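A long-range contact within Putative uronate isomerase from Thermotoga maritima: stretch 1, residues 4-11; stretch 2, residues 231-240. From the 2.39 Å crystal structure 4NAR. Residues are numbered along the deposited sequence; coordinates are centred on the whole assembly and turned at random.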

ATOM      1  N   TYR A   4      -7.151  20.738  -7.322  1.00 47.86           N
ATOM      2  CA  TYR A   4      -5.691  20.673  -7.449  1.00 54.44           C
ATOM      3  C   TYR A   4      -4.971  21.744  -6.590  1.00 58.41           C
ATOM      4  O   TYR A   4      -4.400  22.714  -7.124  1.00 67.97           O
ATOM      5  CB  TYR A   4      -5.270  20.764  -8.931  1.00 51.77           C
ATOM      6  CG  TYR A   4      -5.437  19.474  -9.735  1.00 54.79           C
ATOM      7  CD1 TYR A   4      -4.329  18.825 -10.284  1.00 65.53           C
ATOM      8  CD2 TYR A   4      -6.692  18.907  -9.957  1.00 51.55           C
ATOM      9  CE1 TYR A   4      -4.469  17.636 -11.030  1.00 64.82           C
ATOM     10  CE2 TYR A   4      -6.842  17.717 -10.709  1.00 53.69           C
ATOM     11  CZ  TYR A   4      -5.726  17.088 -11.243  1.00 57.58           C
ATOM     12  OH  TYR A   4      -5.863  15.923 -11.990  1.00 47.89           O
ATOM     13  N   LEU A   5      -4.990  21.549  -5.267  1.00 48.61           N
ATOM     14  CA  LEU A   5      -4.426  22.505  -4.306  1.00 41.17           C
ATOM     15  C   LEU A   5      -3.006  22.147  -3.855  1.00 39.62           C
ATOM     16  O   LEU A   5      -2.649  20.966  -3.781  1.00 41.95           O
ATOM     17  CB  LEU A   5      -5.326  22.549  -3.081  1.00 35.57           C
ATOM     18  CG  LEU A   5      -6.793  22.573  -3.508  1.00 32.45           C
ATOM     19  CD1 LEU A   5      -7.550  21.405  -2.875  1.00 28.66           C
ATOM     20  CD2 LEU A   5      -7.437  23.918  -3.156  1.00 26.11           C
ATOM     21  N   GLU A   6      -2.207  23.162  -3.528  1.00 39.14           N
ATOM     22  CA  GLU A   6      -0.823  22.957  -3.090  1.00 39.32           C
ATOM     23  C   GLU A   6      -0.400  23.991  -2.016  1.00 38.84           C
ATOM     24  O   GLU A   6      -0.852  25.136  -2.027  1.00 42.54           O
ATOM     25  CB  GLU A   6       0.136  22.990  -4.298  1.00 38.53           C
ATOM     26  CG  GLU A   6       0.084  21.742  -5.194  1.00 44.47           C
ATOM     27  CD  GLU A   6       0.685  21.961  -6.589  1.00 51.99           C
ATOM     28  OE1 GLU A   6       0.881  23.136  -6.979  1.00 53.06           O
ATOM     29  OE2 GLU A   6       0.959  20.957  -7.296  1.00 47.11           O
ATOM     30  N   GLY A   7       0.460  23.575  -1.091  1.00 41.30           N
ATOM     31  CA  GLY A   7       1.009  24.461  -0.075  1.00 31.50           C
ATOM     32  C   GLY A   7       2.181  23.799   0.645  1.00 31.64           C
ATOM     33  O   GLY A   7       2.478  22.597   0.453  1.00 26.72           O
ATOM     34  N   ASP A   8       2.871  24.589   1.460  1.00 35.73           N
ATOM     35  CA  ASP A   8       3.914  24.066   2.332  1.00 36.35           C
ATOM     36  C   ASP A   8       3.882  24.918   3.593  1.00 42.60           C
ATOM     37  O   ASP A   8       4.571  25.938   3.674  1.00 47.43           O
ATOM     38  CB  ASP A   8       5.282  24.125   1.643  1.00 37.05           C
ATOM     39  CG  ASP A   8       6.387  23.379   2.420  1.00 47.47           C
ATOM     40  OD1 ASP A   8       6.130  22.795   3.513  1.00 45.75           O
ATOM     41  OD2 ASP A   8       7.537  23.364   1.909  1.00 53.59           O
ATOM     42  N   PRO A   9       3.030  24.531   4.562  1.00 42.18           N
ATOM     43  CA  PRO A   9       2.130  23.376   4.395  1.00 36.54           C
ATOM     44  C   PRO A   9       0.813  23.739   3.691  1.00 35.21           C
ATOM     45  O   PRO A   9       0.423  24.915   3.684  1.00 38.39           O
ATOM     46  CB  PRO A   9       1.848  22.946   5.837  1.00 38.12           C
ATOM     47  CG  PRO A   9       1.924  24.257   6.627  1.00 39.52           C
ATOM     48  CD  PRO A   9       2.995  25.088   5.932  1.00 38.72           C
ATOM     49  N   LEU A  10       0.152  22.744   3.093  1.00 30.44           N
ATOM     50  CA  LEU A  10      -1.197  22.927   2.564  1.00 28.42           C
ATOM     51  C   LEU A  10      -2.142  23.032   3.758  1.00 34.74           C
ATOM     52  O   LEU A  10      -2.092  22.193   4.668  1.00 35.39           O
ATOM     53  CB  LEU A  10      -1.592  21.749   1.681  1.00 28.92           C
ATOM     54  CG  LEU A  10      -3.059  21.678   1.270  1.00 26.45           C
ATOM     55  CD1 LEU A  10      -3.396  22.843   0.360  1.00 31.39           C
ATOM     56  CD2 LEU A  10      -3.363  20.337   0.596  1.00 17.64           C
ATOM     57  N   THR A  11      -2.984  24.066   3.784  1.00 33.94           N
ATOM     58  CA  THR A  11      -3.779  24.343   4.985  1.00 30.56           C
ATOM     59  C   THR A  11      -5.193  23.799   4.929  1.00 32.08           C
ATOM     60  O   THR A  11      -5.767  23.646   3.842  1.00 36.63           O
ATOM     61  CB  THR A  11      -3.884  25.853   5.289  1.00 37.72           C
ATOM     62  OG1 THR A  11      -4.662  26.503   4.267  1.00 37.36           O
ATOM     63  CG2 THR A  11      -2.487  26.485   5.408  1.00 35.14           C
ATOM     64  N   VAL A 231       2.384  14.734  10.195  1.00 32.01           N
ATOM     65  CA  VAL A 231       2.081  14.756   8.773  1.00 28.11           C
ATOM     66  C   VAL A 231       1.966  16.207   8.306  1.00 28.14           C
ATOM     67  O   VAL A 231       1.175  16.984   8.847  1.00 29.67           O
ATOM     68  CB  VAL A 231       0.773  13.967   8.460  1.00 21.88           C
ATOM     69  CG1 VAL A 231       0.235  14.297   7.063  1.00 15.06           C
ATOM     70  CG2 VAL A 231       1.003  12.467   8.625  1.00 18.98           C
ATOM     71  N   ILE A 232       2.767  16.566   7.306  1.00 30.30           N
ATOM     72  CA  ILE A 232       2.698  17.883   6.681  1.00 25.38           C
ATOM     73  C   ILE A 232       2.007  17.729   5.339  1.00 24.11           C
ATOM     74  O   ILE A 232       2.611  17.224   4.383  1.00 25.29           O
ATOM     75  CB  ILE A 232       4.118  18.475   6.433  1.00 25.87           C
ATOM     76  CG1 ILE A 232       4.953  18.410   7.710  1.00 28.28           C
ATOM     77  CG2 ILE A 232       4.038  19.921   5.932  1.00 23.32           C
ATOM     78  CD1 ILE A 232       6.149  17.507   7.592  1.00 32.09           C
ATOM     79  N   PRO A 233       0.728  18.135   5.262  1.00 23.82           N
ATOM     80  CA  PRO A 233       0.022  18.081   3.974  1.00 19.15           C
ATOM     81  C   PRO A 233       0.734  18.978   2.959  1.00 23.05           C
ATOM     82  O   PRO A 233       1.210  20.061   3.324  1.00 27.85           O
ATOM     83  CB  PRO A 233      -1.362  18.657   4.299  1.00 16.67           C
ATOM     84  CG  PRO A 233      -1.538  18.444   5.772  1.00 18.86           C
ATOM     85  CD  PRO A 233      -0.143  18.562   6.372  1.00 19.81           C
ATOM     86  N   ARG A 234       0.810  18.547   1.705  1.00 22.81           N
ATOM     87  CA  ARG A 234       1.535  19.305   0.694  1.00 21.06           C
ATOM     88  C   ARG A 234       0.714  19.527  -0.580  1.00 26.17           C
ATOM     89  O   ARG A 234       0.956  20.485  -1.325  1.00 26.82           O
ATOM     90  CB  ARG A 234       2.839  18.585   0.368  1.00 16.86           C
ATOM     91  CG  ARG A 234       3.819  18.536   1.554  1.00 23.62           C
ATOM     92  CD  ARG A 234       4.330  19.956   1.955  1.00 28.38           C
ATOM     93  NE  ARG A 234       4.705  20.715   0.761  1.00 28.99           N
ATOM     94  CZ  ARG A 234       5.908  20.663   0.193  1.00 30.74           C
ATOM     95  NH1 ARG A 234       6.863  19.918   0.737  1.00 25.10           N
ATOM     96  NH2 ARG A 234       6.164  21.360  -0.914  1.00 29.32           N
ATOM     97  N   ALA A 235      -0.244  18.635  -0.838  1.00 27.45           N
ATOM     98  CA  ALA A 235      -1.115  18.769  -2.008  1.00 22.63           C
ATOM     99  C   ALA A 235      -2.336  17.871  -1.921  1.00 21.28           C
ATOM    100  O   ALA A 235      -2.273  16.768  -1.372  1.00 18.55           O
ATOM    101  CB  ALA A 235      -0.356  18.466  -3.299  1.00 16.16           C
ATOM    102  N   LEU A 236      -3.435  18.356  -2.487  1.00 22.95           N
ATOM    103  CA  LEU A 236      -4.660  17.587  -2.627  1.00 22.79           C
ATOM    104  C   LEU A 236      -5.125  17.767  -4.072  1.00 23.00           C
ATOM    105  O   LEU A 236      -5.620  18.840  -4.444  1.00 24.43           O
ATOM    106  CB  LEU A 236      -5.731  18.108  -1.656  1.00 25.73           C
ATOM    107  CG  LEU A 236      -6.709  17.107  -1.017  1.00 34.18           C
ATOM    108  CD1 LEU A 236      -8.111  17.722  -0.852  1.00 31.01           C
ATOM    109  CD2 LEU A 236      -6.784  15.775  -1.769  1.00 32.36           C
ATOM    110  N   TYR A 237      -4.935  16.744  -4.900  1.00 21.86           N
ATOM    111  CA  TYR A 237      -5.327  16.841  -6.300  1.00 17.12           C
ATOM    112  C   TYR A 237      -6.716  16.232  -6.488  1.00 19.93           C
ATOM    113  O   TYR A 237      -6.893  15.006  -6.396  1.00 25.59           O
ATOM    114  CB  TYR A 237      -4.287  16.170  -7.196  1.00 18.71           C
ATOM    115  CG  TYR A 237      -2.932  16.829  -7.111  1.00 24.93           C
ATOM    116  CD1 TYR A 237      -2.814  18.216  -7.097  1.00 31.02           C
ATOM    117  CD2 TYR A 237      -1.766  16.073  -7.032  1.00 22.42           C
ATOM    118  CE1 TYR A 237      -1.569  18.839  -7.015  1.00 28.77           C
ATOM    119  CE2 TYR A 237      -0.518  16.681  -6.943  1.00 20.71           C
ATOM    120  CZ  TYR A 237      -0.425  18.070  -6.939  1.00 30.33           C
ATOM    121  OH  TYR A 237       0.810  18.696  -6.859  1.00 31.83           O
ATOM    122  N   ILE A 238      -7.702  17.090  -6.741  1.00 16.43           N
ATOM    123  CA  ILE A 238      -9.088  16.657  -6.854  1.00 15.49           C
ATOM    124  C   ILE A 238      -9.483  16.549  -8.323  1.00 20.93           C
ATOM    125  O   ILE A 238      -9.275  17.487  -9.088  1.00 24.23           O
ATOM    126  CB  ILE A 238     -10.031  17.648  -6.143  1.00 16.11           C
ATOM    127  CG1 ILE A 238      -9.558  17.887  -4.699  1.00 18.82           C
ATOM    128  CG2 ILE A 238     -11.481  17.153  -6.206  1.00 15.16           C
ATOM    129  CD1 ILE A 238     -10.533  18.681  -3.822  1.00 15.84           C
ATOM    130  N   ASP A 239     -10.053  15.417  -8.724  1.00 20.30           N
ATOM    131  CA  ASP A 239     -10.409  15.228 -10.116  1.00 14.61           C
ATOM    132  C   ASP A 239     -11.547  14.224 -10.244  1.00 19.16           C
ATOM    133  O   ASP A 239     -12.009  13.666  -9.240  1.00 29.24           O
ATOM    134  CB  ASP A 239      -9.183  14.790 -10.907  1.00 21.95           C
ATOM    135  CG  ASP A 239      -9.294  15.119 -12.388  1.00 24.22           C
ATOM    136  OD1 ASP A 239     -10.446  15.263 -12.891  1.00 17.98           O
ATOM    137  OD2 ASP A 239      -8.232  15.212 -13.052  1.00 28.96           O
ATOM    138  N   GLU A 240     -12.016  13.991 -11.464  1.00 18.30           N
ATOM    139  CA  GLU A 240     -13.257  13.230 -11.630  1.00 21.52           C
ATOM    140  C   GLU A 240     -13.158  12.099 -12.665  1.00 16.28           C
ATOM    141  O   GLU A 240     -12.540  12.249 -13.726  1.00 21.63           O
ATOM    142  CB  GLU A 240     -14.439  14.174 -11.954  1.00 16.26           C
ATOM    143  CG  GLU A 240     -15.765  13.435 -12.214  1.00 23.69           C
ATOM    144  CD  GLU A 240     -17.010  14.337 -12.269  1.00 31.12           C
ATOM    145  OE1 GLU A 240     -16.882  15.584 -12.379  1.00 33.84           O
ATOM    146  OE2 GLU A 240     -18.138  13.779 -12.210  1.00 41.57           O
TER

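The apolar centre of this contact is built from leucines. Leu 10 is buried, and its CA-to-CB bond points toward the other stretch. Its CD2 lies 4.0 Å from CB of Leu 236, and its CB lies 4.1 Å from CB of Pro 233. With chi1 at t and chi2 at p, the side chain reaches along the strand to the backbone of Ala 235, where CD2 of Leu 10 is 3.7 Å from C of Ala 235. Leu 5 approaches Leu 236 as well. Its CD1 sits 4.0 Å from CB of Leu 236 and 4.1 Å from CD1 of Ile 238. Leu 5 and Leu 236 share one face of the sheet, so their branched side chains pack side by side there. Pro 9, preceded by a cis peptide bond, adds a smaller apolar contact: its CB is 3.7 Å from CG2 of Ile 232.

Backbone pairing underlies this packing. Leu 5 and Leu 236 form an antiparallel hydrogen-bonded pair. N of Leu 5 donates to O of Leu 236 at 2.9 Å, and N of Leu 236 donates to O of Leu 5 at 3.0 Å. Glu 6 and Ala 235 form the adjacent non-hydrogen-bonded pair, with their CA atoms 4.3 Å apart. Their side chains lie together on the other face, where CG of Glu 6 is 3.8 Å from CB of Ala 235. The small methyl of Ala 235 takes up little room beside the longer chain. Beyond this pair, N of Gly 7 donates to O of Arg 234 at 3.1 Å. The chain then turns through Asp 8 and Pro 9, and N of Leu 10 donates to O of Pro 233 at 2.9 Å. Pro 233 has no backbone N-H to give, but its carbonyl remains a good acceptor. Gly 7 suits its position because a CB there would clash with CA of Leu 10.

The two tyrosines carry the contact toward its polar edge. CB of Tyr 237 lies over one face of the Tyr 4 ring, 4.1 Å from the ring centroid. The two rings meet obliquely, with CD1 of Tyr 4 and CD1 of Tyr 237 3.6 Å apart. Each tyrosine combines this apolar contact with a hydroxyl that serves an acid. OH of Tyr 237 donates to OE2 of Glu 6 in a very short hydrogen bond of 2.3 Å. OH of Tyr 4 donates to OD2 of Asp 239 at 2.7 Å.

Arg 234 forms another part of the polar edge. Its CA-to-CB bond points away overall, but three successive m rotamers bring the end of the chain nearer to the first stretch. NE of Arg 234 donates to O of Gly 7 at 2.9 Å. CG of Asp 8 lies over one face of the guanidinium. The salt bridge is long, with OD2 of Asp 8 3.7 Å from NH1 of Arg 234. It rests on charge alone, since no N-H points at the oxygen. Together the two stretches bury 747 Å², counting both sides.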